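Local coordinates for protein dihydropteroate synthase (Clostridioides difficile, PDB 6PZ2) that catalyses the condensation of a dihydropterin pyrophosphate with p-aminobenzoate to give dihydropteroate, a step of folate synthesis that sulfonamides target in this enzyme family, at residues 55-58 and 64-67. Numbering follows the deposited sequence.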
loop_
_atom_site.group_PDB
_atom_site.type_symbol
_atom_site.label_atom_id
_atom_site.label_comp_id
_atom_site.label_asym_id
_atom_site.label_seq_id
_atom_site.Cartn_x
_atom_site.Cartn_y
_atom_site.Cartn_z
ATOM N N GLY A 55 -22.593 13.407 -1.454
ATOM C CA GLY A 55 -22.462 14.713 -2.095
ATOM C C GLY A 55 -23.443 14.871 -3.240
ATOM O O GLY A 55 -23.649 13.936 -4.012
ATOM N N GLY A 56 -24.039 16.045 -3.359
ATOM C CA GLY A 56 -24.990 16.281 -4.418
ATOM C C GLY A 56 -24.437 17.238 -5.461
ATOM O O GLY A 56 -25.096 17.549 -6.438
ATOM N N GLU A 57 -23.271 17.783 -5.173
ATOM C CA GLU A 57 -22.449 18.508 -6.124
ATOM C C GLU A 57 -21.100 17.791 -6.196
ATOM O O GLU A 57 -20.569 17.374 -5.180
ATOM C CB GLU A 57 -22.202 19.940 -5.661
ATOM C CG GLU A 57 -21.340 20.744 -6.612
ATOM C CD GLU A 57 -21.244 22.234 -6.314
ATOM O OE1 GLU A 57 -20.166 22.667 -5.915
ATOM O OE2 GLU A 57 -22.213 22.972 -6.529
ATOM N N SER A 58 -20.563 17.631 -7.395
ATOM C CA SER A 58 -19.236 17.055 -7.536
ATOM C C SER A 58 -18.185 18.173 -7.444
ATOM O O SER A 58 -18.248 19.154 -8.201
ATOM C CB SER A 58 -19.160 16.296 -8.847
ATOM O OG SER A 58 -17.868 15.739 -9.029
ATOM N N SER A 64 -19.854 20.979 -12.818
ATOM C CA SER A 64 -20.537 22.253 -12.716
ATOM C C SER A 64 -20.980 22.521 -11.264
ATOM O O SER A 64 -21.048 21.633 -10.395
ATOM C CB SER A 64 -21.680 22.285 -13.699
ATOM O OG SER A 64 -22.622 21.257 -13.420
ATOM N N TYR A 65 -21.223 23.798 -11.005
ATOM C CA TYR A 65 -21.779 24.267 -9.749
ATOM C C TYR A 65 -23.267 23.890 -9.741
ATOM O O TYR A 65 -23.928 23.946 -10.762
ATOM C CB TYR A 65 -21.546 25.775 -9.621
ATOM C CG TYR A 65 -22.397 26.500 -8.598
ATOM C CD1 TYR A 65 -21.911 26.774 -7.324
ATOM C CD2 TYR A 65 -23.676 26.955 -8.907
ATOM C CE1 TYR A 65 -22.675 27.445 -6.382
ATOM C CE2 TYR A 65 -24.449 27.632 -7.978
ATOM C CZ TYR A 65 -23.949 27.872 -6.710
ATOM O OH TYR A 65 -24.710 28.513 -5.774
ATOM N N VAL A 66 -23.764 23.498 -8.582
ATOM C CA VAL A 66 -25.168 23.191 -8.331
ATOM C C VAL A 66 -25.696 24.238 -7.340
ATOM O O VAL A 66 -25.039 24.461 -6.300
ATOM C CB VAL A 66 -25.261 21.777 -7.719
ATOM C CG1 VAL A 66 -26.682 21.297 -7.542
ATOM C CG2 VAL A 66 -24.466 20.764 -8.531
ATOM N N ASP A 67 -26.876 24.819 -7.587
ATOM C CA ASP A 67 -27.480 25.716 -6.592
ATOM C C ASP A 67 -27.967 24.837 -5.436
ATOM O O ASP A 67 -28.210 23.640 -5.609
ATOM C CB ASP A 67 -28.552 26.652 -7.168
ATOM C CG ASP A 67 -29.891 25.983 -7.430
ATOM O OD1 ASP A 67 -30.167 25.703 -8.611
ATOM O OD2 ASP A 67 -30.641 25.726 -6.460
HETATM O O HOH W 1 -21.534 18.970 -9.797
#
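Glu57 reaches across to Val66 and ties segment 55-58, at the end of strand 51-55 and just past it, to the returning limb of the same loop. Its CB lies against Val66 CG2 at 3.7 Å, and CG keeps touch with that methyl while also passing Ser64 O at 3.9 Å. The chain is stretched, with CG anti to the backbone N (chi1 180°) and chi2 also extended, which carries the carboxylate past Val66 CG2 to that residue's own backbone N; the two side chains run by each other in opposite directions. At the tip, OE2 accepts a hydrogen bond from Val66 N, short at 2.6 Å and nearly straight (169° at the hydrogen), the donor standing 36° out of the carboxylate plane. Glu57 OE2 also lies 3.5 Å from Tyr65 CA and meets the tyrosine ring obliquely, 3.9 Å from Tyr65 CD1. Lys96 forms a salt bridge with OE2 and Tyr95 OH bonds to OE1, so both oxygens of this buried carboxylate are held, and the lysine probably helps keep it ionised. Beside the glutamate, a water joins the limbs a second time, accepting from Ser58 N and donating to Ser64 O. Val66 CG2 also packs on Gly56 O, which Arg74 of helix 68-85 binds. Asp67 then N-caps that helix, its OD2 taking the backbone N of Glu70. The arrangement closes the long loop between strand 51-55 and helix 68-85, a beta-alpha connection at the C-terminal end of the TIM barrel, the end at which this dihydropteroate synthase binds pteroic acid.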